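Local coordinates for protein citryl-spermidine/3,4-dihydroxybenzoyl-citryl-spermidine:spermidine ligase (Bacillus anthracis, PDB 3TO3) that joins spermidine to citryl-spermidine intermediates in an ATP-dependent condensation on the way to the siderophore petrobactin, at residues Arg73-Ile76 and Ile81-Asp84; Gly389-Glu394 and Val517-Phe522; Ile400-Leu405 and Asp526-Lys531; Ala511-Asn516 and Ser534-Val539. All blocks are in the same frame, centred on the assembly; numbering follows the deposited sequence. Where two conformers were deposited one is given.

Interaction 1. Residues Arg73-Ile76 and Ile81-Asp84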
# COMPACT_ATOMS: atom_id res chain seq x y z
N ARG B 73 -3.92 -37.05 -5.90
CA ARG B 73 -4.56 -37.76 -6.98
C ARG B 73 -4.73 -36.82 -8.17
O ARG B 73 -4.84 -35.60 -8.00
CB ARG B 73 -5.96 -38.19 -6.53
CG ARG B 73 -6.03 -39.21 -5.41
CD ARG B 73 -7.47 -39.34 -4.85
NE ARG B 73 -7.79 -38.20 -3.99
CZ ARG B 73 -9.02 -37.81 -3.64
NH1 ARG B 73 -10.11 -38.44 -4.11
NH2 ARG B 73 -9.15 -36.78 -2.84
N GLU B 74 -4.80 -37.41 -9.36
CA GLU B 74 -5.26 -36.71 -10.55
C GLU B 74 -6.67 -37.20 -10.88
O GLU B 74 -6.89 -38.39 -11.12
CB GLU B 74 -4.32 -37.00 -11.70
CG GLU B 74 -4.56 -36.15 -12.93
CD GLU B 74 -3.42 -36.28 -13.95
OE1 GLU B 74 -2.77 -35.25 -14.28
OE2 GLU B 74 -3.18 -37.41 -14.42
N ARG B 75 -7.64 -36.28 -10.91
CA ARG B 75 -9.06 -36.67 -10.90
C ARG B 75 -9.68 -36.64 -12.27
O ARG B 75 -9.31 -35.79 -13.08
CB ARG B 75 -9.82 -35.68 -10.07
CG ARG B 75 -9.22 -35.46 -8.76
CD ARG B 75 -9.95 -36.37 -7.85
NE ARG B 75 -10.24 -35.60 -6.67
CZ ARG B 75 -11.32 -35.72 -5.93
NH1 ARG B 75 -12.28 -36.61 -6.25
NH2 ARG B 75 -11.44 -34.92 -4.88
N ILE B 76 -10.63 -37.53 -12.53
CA ILE B 76 -11.27 -37.54 -13.83
C ILE B 76 -12.02 -36.23 -14.09
O ILE B 76 -12.31 -35.91 -15.25
CB ILE B 76 -12.22 -38.74 -14.06
CG1 ILE B 76 -13.57 -38.47 -13.44
CG2 ILE B 76 -11.64 -40.03 -13.53
CD1 ILE B 76 -14.65 -39.22 -14.10
N ILE B 81 -6.01 -31.69 -9.65
CA ILE B 81 -5.13 -32.31 -8.70
C ILE B 81 -5.72 -32.13 -7.32
O ILE B 81 -6.06 -31.01 -6.92
CB ILE B 81 -3.74 -31.63 -8.74
CG1 ILE B 81 -3.15 -31.69 -10.15
CG2 ILE B 81 -2.76 -32.25 -7.72
CD1 ILE B 81 -2.93 -33.08 -10.65
N SER B 82 -5.83 -33.22 -6.58
CA SER B 82 -6.18 -33.12 -5.17
C SER B 82 -4.97 -33.49 -4.37
O SER B 82 -4.41 -34.54 -4.62
CB SER B 82 -7.29 -34.11 -4.82
OG SER B 82 -8.45 -33.87 -5.57
N ILE B 83 -4.55 -32.66 -3.42
CA ILE B 83 -3.43 -33.04 -2.55
C ILE B 83 -3.99 -33.53 -1.20
O ILE B 83 -4.61 -32.77 -0.49
CB ILE B 83 -2.44 -31.87 -2.29
CG1 ILE B 83 -1.72 -31.41 -3.58
CG2 ILE B 83 -1.43 -32.27 -1.24
CD1 ILE B 83 -0.88 -32.49 -4.25
N ASP B 84 -3.79 -34.81 -0.88
CA ASP B 84 -4.43 -35.43 0.27
C ASP B 84 -3.60 -35.45 1.57
O ASP B 84 -4.10 -35.88 2.61
CB ASP B 84 -4.86 -36.86 -0.07
CG ASP B 84 -5.73 -36.92 -1.34
OD1 ASP B 84 -6.67 -36.08 -1.44
OD2 ASP B 84 -5.49 -37.77 -2.23
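R73 and S82 form the hydrogen-bonded pair of a beta hairpin, in which strand 65-74 turns back into strand 81-83. R73 N reaches S82 O at 2.9 Å, and S82 N returns the bond to R73 O. The next rung, E74 with I81, is a non-hydrogen-bonded pair. Its side chains lie on the other face of the sheet, where the long aliphatic I81 suits a buried site and the charged E74 an exposed one that lets it pair with R45.

On the face of R73 and S82 the chemistry is ionic. A bend at chi3 (-77°) swings the R73 guanidinium across the end of D84. The grip is side-on: NE meets D84 OD2 at 2.9 Å and NH2 meets D84 OD1 at 2.9 Å. Both oxygens are approached from the syn side, although the two planes are 42° apart. R75 lies beside it and gives NE to S82 OG at 2.7 Å, nearly straight at 168° and in the guanidinium plane. R73 NH1 sits 3.5 Å above the centre of the R75 guanidinium.

The close approach of the two arginines is probably made tolerable by the acids around them: both reach D526 on helix 502-528, and R75 also pairs with E532. The hairpin is thus tied to the helix through D526, while D84 is a second partner of R73 within the hairpin.

Interaction 2. Residues Gly389-Glu394 and Val517-Phe522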
# COMPACT_ATOMS: atom_id res chain seq x y z
N GLY B 389 -22.41 -22.07 -1.98
CA GLY B 389 -22.82 -22.72 -0.76
C GLY B 389 -23.07 -24.22 -0.93
O GLY B 389 -22.82 -25.00 -0.02
N LEU B 390 -23.54 -24.62 -2.10
CA LEU B 390 -23.87 -26.02 -2.33
C LEU B 390 -22.69 -26.99 -2.09
O LEU B 390 -22.90 -28.16 -1.77
CB LEU B 390 -24.46 -26.20 -3.71
CG LEU B 390 -25.69 -25.32 -4.00
CD1 LEU B 390 -26.10 -25.44 -5.43
CD2 LEU B 390 -26.87 -25.57 -3.09
N TYR B 391 -21.48 -26.54 -2.36
CA TYR B 391 -20.27 -27.30 -2.02
C TYR B 391 -19.53 -26.86 -0.76
O TYR B 391 -18.44 -27.32 -0.50
CB TYR B 391 -19.35 -27.51 -3.22
CG TYR B 391 -19.16 -26.31 -4.12
CD1 TYR B 391 -18.14 -25.37 -3.86
CD2 TYR B 391 -19.98 -26.10 -5.23
CE1 TYR B 391 -17.94 -24.24 -4.69
CE2 TYR B 391 -19.79 -24.96 -6.07
CZ TYR B 391 -18.77 -24.06 -5.80
OH TYR B 391 -18.58 -22.95 -6.63
N ALA B 392 -20.07 -25.89 -0.03
CA ALA B 392 -19.48 -25.51 1.26
C ALA B 392 -19.63 -26.61 2.30
O ALA B 392 -20.51 -27.45 2.20
CB ALA B 392 -20.09 -24.21 1.80
N LYS B 393 -18.77 -26.57 3.31
CA LYS B 393 -18.86 -27.50 4.44
C LYS B 393 -18.88 -26.75 5.77
O LYS B 393 -18.46 -25.59 5.84
CB LYS B 393 -17.67 -28.45 4.44
CG LYS B 393 -17.59 -29.36 3.25
CD LYS B 393 -16.20 -29.91 3.15
CE LYS B 393 -15.82 -30.17 1.71
NZ LYS B 393 -14.75 -31.22 1.62
N GLU B 394 -19.38 -27.41 6.81
CA GLU B 394 -19.40 -26.89 8.17
C GLU B 394 -17.99 -26.97 8.75
O GLU B 394 -17.16 -27.74 8.24
CB GLU B 394 -20.36 -27.69 9.06
CG GLU B 394 -21.80 -27.71 8.62
CD GLU B 394 -22.55 -26.40 8.91
OE1 GLU B 394 -21.90 -25.34 9.09
OE2 GLU B 394 -23.80 -26.43 8.95
N VAL B 517 -19.29 -26.06 -10.84
CA VAL B 517 -20.15 -27.22 -10.62
C VAL B 517 -19.31 -28.45 -10.32
O VAL B 517 -19.76 -29.36 -9.65
CB VAL B 517 -21.10 -27.48 -11.84
CG1 VAL B 517 -21.66 -28.85 -11.83
CG2 VAL B 517 -22.24 -26.47 -11.88
N GLY B 518 -18.07 -28.44 -10.78
CA GLY B 518 -17.14 -29.52 -10.56
C GLY B 518 -16.76 -29.68 -9.11
O GLY B 518 -16.47 -30.79 -8.66
N GLU B 519 -16.74 -28.59 -8.36
CA GLU B 519 -16.41 -28.64 -6.93
C GLU B 519 -17.44 -29.49 -6.18
O GLU B 519 -17.09 -30.21 -5.25
CB GLU B 519 -16.37 -27.25 -6.32
CG GLU B 519 -15.26 -26.36 -6.88
CD GLU B 519 -13.85 -26.75 -6.41
OE1 GLU B 519 -12.88 -26.30 -7.09
OE2 GLU B 519 -13.69 -27.48 -5.38
N LEU B 520 -18.70 -29.39 -6.58
CA LEU B 520 -19.74 -30.26 -6.00
C LEU B 520 -19.45 -31.76 -6.24
O LEU B 520 -19.58 -32.56 -5.33
CB LEU B 520 -21.13 -29.88 -6.54
CG LEU B 520 -22.36 -30.61 -5.98
CD1 LEU B 520 -22.51 -30.39 -4.43
CD2 LEU B 520 -23.60 -30.18 -6.74
N ALA B 521 -19.05 -32.12 -7.46
CA ALA B 521 -18.69 -33.49 -7.78
C ALA B 521 -17.58 -34.00 -6.84
O ALA B 521 -17.60 -35.14 -6.39
CB ALA B 521 -18.25 -33.61 -9.24
N PHE B 522 -16.62 -33.14 -6.53
CA PHE B 522 -15.61 -33.50 -5.54
C PHE B 522 -16.17 -33.81 -4.14
O PHE B 522 -15.73 -34.74 -3.47
CB PHE B 522 -14.57 -32.38 -5.41
CG PHE B 522 -13.70 -32.23 -6.61
CD1 PHE B 522 -13.31 -33.32 -7.35
CD2 PHE B 522 -13.27 -30.97 -7.01
CE1 PHE B 522 -12.50 -33.16 -8.45
CE2 PHE B 522 -12.48 -30.81 -8.11
CZ PHE B 522 -12.10 -31.91 -8.83
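Y391 lays its ring against E519 on helix 502-528, placing a loop of the ATP pocket on a long helix of this IucA/IucC-family siderophore synthetase. The tight part of the contact is the ring face. E519 CB stands 3.6 Å from the centroid of the Y391 ring and only 12° off its normal, a CH-pi contact centred on the ring. Y391 CD1 is its closest atom, at 3.6 Å from E519 CB. Here a glutamate serves two ends: its aliphatic CB pads the tyrosine, while a bend at chi2 (-72°) carries the carboxylate away from the ring to a salt bridge with R80. Next to it along the helix, the backbone L520 N comes obliquely to Y391 CD2 at 3.8 Å, and L520 CB lies 4.2 Å from the same Y391 CD2.

The pocket end of the tyrosine is polar. Its OH is hydrogen-bonded both to N516, one turn earlier on the helix, and to the adenine amino nitrogen of the bound ATP. The helix that packs on the ring face thus also supplies N516, which probably helps to orient the hydroxyl that meets the adenine.

Beyond Y391 the loop leaves 517-522; K393 leans instead on V523 and K527 farther along the helix, and the charged E394 suits the exposed side. On the buried side L390 turns to W413 and L417 of helix 410-432, and L520, with its CG anti to the backbone N (chi1 -176°), brings CD1 to 3.5 Å from L390 O.

Interaction 3. Residues Ile400-Leu405 and Asp526-Lys531. With EDO (1,2-ethanediol), chain H.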
# COMPACT_ATOMS: atom_id res chain seq x y z
N ILE B 400 -22.80 -28.70 3.91
CA ILE B 400 -23.99 -28.03 4.39
C ILE B 400 -25.27 -28.54 3.69
O ILE B 400 -26.35 -28.37 4.22
CB ILE B 400 -23.90 -26.49 4.30
CG1 ILE B 400 -24.02 -26.05 2.86
CG2 ILE B 400 -22.63 -25.94 4.96
CD1 ILE B 400 -25.01 -24.95 2.71
N ILE B 401 -25.14 -29.21 2.54
CA ILE B 401 -26.32 -29.75 1.87
C ILE B 401 -26.71 -31.10 2.44
O ILE B 401 -27.64 -31.75 1.93
CB ILE B 401 -26.20 -29.83 0.30
CG1 ILE B 401 -25.04 -30.73 -0.13
CG2 ILE B 401 -26.08 -28.44 -0.33
CD1 ILE B 401 -24.95 -30.91 -1.63
N ASP B 402 -26.01 -31.54 3.48
CA ASP B 402 -26.18 -32.90 3.99
C ASP B 402 -27.64 -33.27 4.26
O ASP B 402 -28.14 -34.25 3.70
CB ASP B 402 -25.29 -33.15 5.20
CG ASP B 402 -25.40 -34.58 5.74
OD1 ASP B 402 -24.76 -35.49 5.16
OD2 ASP B 402 -26.12 -34.79 6.76
N ALA B 403 -28.34 -32.49 5.09
CA ALA B 403 -29.74 -32.80 5.37
C ALA B 403 -30.54 -32.93 4.08
O ALA B 403 -31.30 -33.87 3.93
CB ALA B 403 -30.38 -31.77 6.29
N TRP B 404 -30.37 -32.02 3.13
CA TRP B 404 -31.11 -32.14 1.88
C TRP B 404 -30.85 -33.46 1.16
O TRP B 404 -31.76 -34.08 0.63
CB TRP B 404 -30.79 -30.97 0.92
CG TRP B 404 -31.17 -29.65 1.47
CD1 TRP B 404 -31.99 -29.40 2.55
CD2 TRP B 404 -30.73 -28.37 1.00
NE1 TRP B 404 -32.09 -28.04 2.75
CE2 TRP B 404 -31.33 -27.39 1.82
CE3 TRP B 404 -29.90 -27.97 -0.06
CZ2 TRP B 404 -31.12 -26.03 1.62
CZ3 TRP B 404 -29.69 -26.62 -0.26
CH2 TRP B 404 -30.30 -25.66 0.58
N LEU B 405 -29.58 -33.85 1.10
CA LEU B 405 -29.26 -35.09 0.41
C LEU B 405 -29.97 -36.27 1.08
O LEU B 405 -30.48 -37.15 0.38
CB LEU B 405 -27.75 -35.34 0.29
CG LEU B 405 -26.92 -34.30 -0.47
CD1 LEU B 405 -25.41 -34.63 -0.40
CD2 LEU B 405 -27.41 -34.21 -1.90
N ASP B 526 -16.00 -37.46 -2.26
CA ASP B 526 -15.21 -37.70 -1.07
C ASP B 526 -16.03 -37.89 0.20
O ASP B 526 -15.61 -38.58 1.10
CB ASP B 526 -14.10 -36.65 -0.94
CG ASP B 526 -13.16 -36.64 -2.17
OD1 ASP B 526 -12.61 -37.71 -2.54
OD2 ASP B 526 -13.01 -35.57 -2.79
N LYS B 527 -17.16 -37.22 0.29
CA LYS B 527 -18.08 -37.39 1.41
C LYS B 527 -19.09 -38.54 1.34
O LYS B 527 -19.48 -39.11 2.36
CB LYS B 527 -18.79 -36.07 1.71
CG LYS B 527 -17.81 -34.92 1.98
CD LYS B 527 -16.91 -35.26 3.15
CE LYS B 527 -16.39 -33.98 3.78
NZ LYS B 527 -15.45 -34.18 4.93
N TYR B 528 -19.69 -38.70 0.18
CA TYR B 528 -20.68 -39.74 -0.05
C TYR B 528 -20.29 -40.94 -0.89
O TYR B 528 -21.13 -41.81 -1.14
CB TYR B 528 -22.01 -39.12 -0.46
CG TYR B 528 -22.41 -37.95 0.45
CD1 TYR B 528 -22.95 -38.18 1.69
CD2 TYR B 528 -22.19 -36.64 0.07
CE1 TYR B 528 -23.30 -37.13 2.54
CE2 TYR B 528 -22.54 -35.57 0.91
CZ TYR B 528 -23.11 -35.83 2.14
OH TYR B 528 -23.47 -34.82 3.01
N GLU B 529 -19.07 -40.97 -1.41
CA GLU B 529 -18.69 -42.08 -2.31
C GLU B 529 -19.53 -42.10 -3.57
O GLU B 529 -19.70 -43.15 -4.19
CB GLU B 529 -18.85 -43.45 -1.63
CG GLU B 529 -18.39 -43.51 -0.20
CD GLU B 529 -16.97 -43.02 -0.03
OE1 GLU B 529 -16.05 -43.69 -0.57
OE2 GLU B 529 -16.78 -41.97 0.62
N TRP B 530 -20.06 -40.95 -3.96
CA TRP B 530 -20.68 -40.82 -5.27
C TRP B 530 -19.54 -40.60 -6.26
O TRP B 530 -18.76 -39.64 -6.15
CB TRP B 530 -21.66 -39.64 -5.27
CG TRP B 530 -22.52 -39.61 -6.46
CD1 TRP B 530 -22.30 -38.91 -7.61
CD2 TRP B 530 -23.75 -40.29 -6.62
NE1 TRP B 530 -23.33 -39.12 -8.49
CE2 TRP B 530 -24.23 -39.97 -7.91
CE3 TRP B 530 -24.50 -41.13 -5.81
CZ2 TRP B 530 -25.42 -40.48 -8.40
CZ3 TRP B 530 -25.67 -41.63 -6.30
CH2 TRP B 530 -26.13 -41.31 -7.58
N LYS B 531 -19.43 -41.52 -7.21
CA LYS B 531 -18.33 -41.54 -8.15
C LYS B 531 -18.44 -40.37 -9.10
O LYS B 531 -19.55 -39.97 -9.49
CB LYS B 531 -18.31 -42.87 -8.92
CG LYS B 531 -17.55 -44.02 -8.22
CD LYS B 531 -17.82 -45.39 -8.89
CE LYS B 531 -17.25 -45.50 -10.30
NZ LYS B 531 -15.75 -45.59 -10.33
C1 EDO H . -21.72 -45.12 -7.87
O1 EDO H . -20.52 -44.43 -8.19
C2 EDO H . -22.68 -44.09 -7.29
O2 EDO H . -23.46 -44.77 -6.31
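The ring of Y528 meets D402 at its edge and L405 obliquely, while K527 CB, from its own helix, lies 3.8 Å above the plane and toward the rim of one face. The D402 carboxylate is turned nearly into line with the ring, the two planes only 17° apart. Y528 OH donates to D402 OD1 at 2.6 Å, a short bond that uses the anti lone pair, away from the other oxygen. Because D402 has its CG anti to the backbone N (chi1 -178°), OD1 is held out toward the phenol, and D402 CB follows at 3.3 Å from Y528 OH. At the other side of the hydroxyl end, L405 CD1 packs closely against Y528 CE2 (3.3 Å) and stands 3.6 Å from Y528 CZ.

The contact joins the first turn of helix 402-408 to the last turn of helix 502-528. Y528 is the final helical residue there, and E529 follows with positive phi, breaking the helix before the next begins after K531. Tyrosine suits this boundary, since its hydroxyl gives a hydrogen bond to one oxygen of a partly exposed aspartate while its ring lies against the buried L405. P399 and I410 also touch the Y528 side chain.

The second flat group, W530, belongs to the connection between the helices. One face carries a 1,2-ethanediol, probably from the crystallisation liquor, whose C2 lies 3.8 Å from W530 CE3, offset toward the rim. Elsewhere the indole touches L524 of helix 502-528 and F535 and I538 of helix 532-547.

Interaction 4. Residues Ala511-Asn516 and Ser534-Val539. With EDO (1,2-ethanediol), chain H.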
# COMPACT_ATOMS: atom_id res chain seq x y z
N ALA B 511 -15.98 -22.05 -16.92
CA ALA B 511 -16.55 -21.27 -15.84
C ALA B 511 -17.64 -22.06 -15.09
O ALA B 511 -17.54 -22.29 -13.89
CB ALA B 511 -17.04 -19.94 -16.33
N LEU B 512 -18.69 -22.44 -15.80
CA LEU B 512 -19.77 -23.21 -15.18
C LEU B 512 -19.30 -24.52 -14.51
O LEU B 512 -19.70 -24.81 -13.38
CB LEU B 512 -20.88 -23.51 -16.19
CG LEU B 512 -22.13 -24.20 -15.64
CD1 LEU B 512 -22.88 -23.35 -14.57
CD2 LEU B 512 -23.07 -24.58 -16.80
N PHE B 513 -18.47 -25.30 -15.21
CA PHE B 513 -18.16 -26.68 -14.80
C PHE B 513 -16.86 -26.79 -14.04
O PHE B 513 -16.89 -27.01 -12.85
CB PHE B 513 -18.18 -27.63 -16.00
CG PHE B 513 -19.57 -27.96 -16.48
CD1 PHE B 513 -20.62 -28.05 -15.59
CD2 PHE B 513 -19.83 -28.16 -17.82
CE1 PHE B 513 -21.90 -28.34 -16.01
CE2 PHE B 513 -21.10 -28.44 -18.25
CZ PHE B 513 -22.15 -28.54 -17.35
N LEU B 514 -15.75 -26.59 -14.72
CA LEU B 514 -14.44 -26.74 -14.12
C LEU B 514 -14.28 -25.96 -12.80
O LEU B 514 -13.90 -26.55 -11.80
CB LEU B 514 -13.34 -26.40 -15.14
CG LEU B 514 -11.89 -26.74 -14.78
CD1 LEU B 514 -10.98 -26.73 -16.02
CD2 LEU B 514 -11.36 -25.77 -13.76
N PHE B 515 -14.56 -24.66 -12.77
CA PHE B 515 -14.33 -23.87 -11.54
C PHE B 515 -15.52 -23.79 -10.60
O PHE B 515 -15.41 -23.18 -9.55
CB PHE B 515 -13.87 -22.43 -11.84
CG PHE B 515 -12.51 -22.35 -12.46
CD1 PHE B 515 -11.39 -22.83 -11.78
CD2 PHE B 515 -12.34 -21.81 -13.75
CE1 PHE B 515 -10.13 -22.77 -12.37
CE2 PHE B 515 -11.07 -21.74 -14.35
CZ PHE B 515 -9.97 -22.23 -13.66
N ASN B 516 -16.66 -24.34 -10.98
CA ASN B 516 -17.82 -24.20 -10.15
C ASN B 516 -18.57 -25.52 -9.86
O ASN B 516 -18.38 -26.10 -8.79
CB ASN B 516 -18.71 -23.17 -10.84
CG ASN B 516 -20.01 -22.97 -10.17
OD1 ASN B 516 -20.16 -23.24 -8.99
ND2 ASN B 516 -20.99 -22.46 -10.93
N SER B 534 -20.23 -41.20 -12.37
CA SER B 534 -21.70 -41.13 -12.25
C SER B 534 -22.19 -39.68 -12.28
O SER B 534 -23.19 -39.36 -12.93
CB SER B 534 -22.21 -41.80 -10.97
OG SER B 534 -21.77 -43.13 -10.90
N PHE B 535 -21.51 -38.80 -11.54
CA PHE B 535 -21.85 -37.38 -11.54
C PHE B 535 -21.90 -36.88 -13.00
O PHE B 535 -22.92 -36.33 -13.43
CB PHE B 535 -20.83 -36.59 -10.72
CG PHE B 535 -21.11 -35.13 -10.62
CD1 PHE B 535 -21.66 -34.58 -9.46
CD2 PHE B 535 -20.79 -34.28 -11.67
CE1 PHE B 535 -21.92 -33.21 -9.35
CE2 PHE B 535 -21.04 -32.90 -11.59
CZ PHE B 535 -21.59 -32.36 -10.42
N TRP B 536 -20.83 -37.09 -13.76
CA TRP B 536 -20.77 -36.55 -15.11
C TRP B 536 -21.73 -37.26 -16.07
O TRP B 536 -22.24 -36.64 -17.02
CB TRP B 536 -19.32 -36.45 -15.64
CG TRP B 536 -18.55 -35.45 -14.80
CD1 TRP B 536 -17.58 -35.73 -13.87
CD2 TRP B 536 -18.75 -34.03 -14.76
NE1 TRP B 536 -17.16 -34.56 -13.27
CE2 TRP B 536 -17.86 -33.51 -13.80
CE3 TRP B 536 -19.58 -33.15 -15.45
CZ2 TRP B 536 -17.78 -32.15 -13.53
CZ3 TRP B 536 -19.51 -31.80 -15.17
CH2 TRP B 536 -18.61 -31.31 -14.23
N MSE B 537 -22.00 -38.53 -15.82
CA MSE B 537 -22.97 -39.23 -16.64
C MSE B 537 -24.39 -38.71 -16.42
O MSE B 537 -25.25 -38.88 -17.26
CB MSE B 537 -22.90 -40.74 -16.43
CG MSE B 537 -21.66 -41.39 -17.07
SE MSE B 537 -21.75 -43.35 -17.13
CE MSE B 537 -21.45 -43.76 -15.25
N ILE B 538 -24.65 -38.10 -15.27
CA ILE B 538 -25.94 -37.49 -15.03
C ILE B 538 -26.03 -36.16 -15.72
O ILE B 538 -27.07 -35.80 -16.26
CB ILE B 538 -26.24 -37.32 -13.54
CG1 ILE B 538 -26.67 -38.68 -12.96
CG2 ILE B 538 -27.31 -36.27 -13.34
CD1 ILE B 538 -26.77 -38.71 -11.47
N VAL B 539 -24.92 -35.43 -15.69
CA VAL B 539 -24.85 -34.15 -16.35
C VAL B 539 -25.08 -34.31 -17.85
O VAL B 539 -25.91 -33.61 -18.44
CB VAL B 539 -23.53 -33.41 -16.04
CG1 VAL B 539 -23.43 -32.14 -16.89
CG2 VAL B 539 -23.49 -33.06 -14.56
C1 EDO H . -21.72 -45.12 -7.87
O1 EDO H . -20.52 -44.43 -8.19
C2 EDO H . -22.68 -44.09 -7.29
O2 EDO H . -23.46 -44.77 -6.31
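F513 reaches across from helix 502-528 to W536 and V539 on helix 532-547, and its atoms meet them in order. At its root, F513 CB is 4.1 Å from W536 CH2. Next, F513 CG lies beneath the same rim of the indole, and F513 CD1 makes the nearest approach to it, 3.9 Å from W536 CZ3. Farther out the partner changes: F513 CE1 is 4.2 Å from V539 CG1, and at the tip F513 CZ closes to 3.8 Å from V539 CG1. The valine has this branch anti to its own backbone N (chi1 173°), which extends it toward the phenyl tip.

F513 and the six-membered ring of W536 form a T-shaped pair, with the indole edge directed at the phenylalanine face, centroids 5.5 Å apart and planes at 87°. L512 CD2 lies over the opposite face of F513, toward its rim, so the phenyl is held between leucine and tryptophan. Large apolar residues suit this buried interface, and tryptophan adds one polar group: its NE1, turned away from F513, is bonded to T77 of the hairpin loop. L592 of helix 591-600 also packs on both side chains.

The helix widens into a pi-type turn at 511-516, the turn that carries F513 and also N516, the partner of Y391. The two helices run roughly antiparallel and are joined by a short connection, the arrangement of an alpha-helical hairpin.

Overall arrangement
Helix 502-528 runs through interactions 2, 3 and 4, and D526 near its end also binds the arginines of interaction 1, so all four contacts converge on one element. Interactions 2 and 4 are buried contacts made mainly through carbon, each using a ring face. Interactions 1 and 3, farther from the chain's centre, are partly buried and depend on charged or polar groups: paired ions on the hairpin, a phenol and a carboxylate near the helix end. Interaction 2 alone touches ATP, and N516 of 511-516 joins it to interaction 4. F535 packs on A521 and W530 on I538, contacts that lie within the helical hairpin and link interaction 4 to interactions 2 and 3.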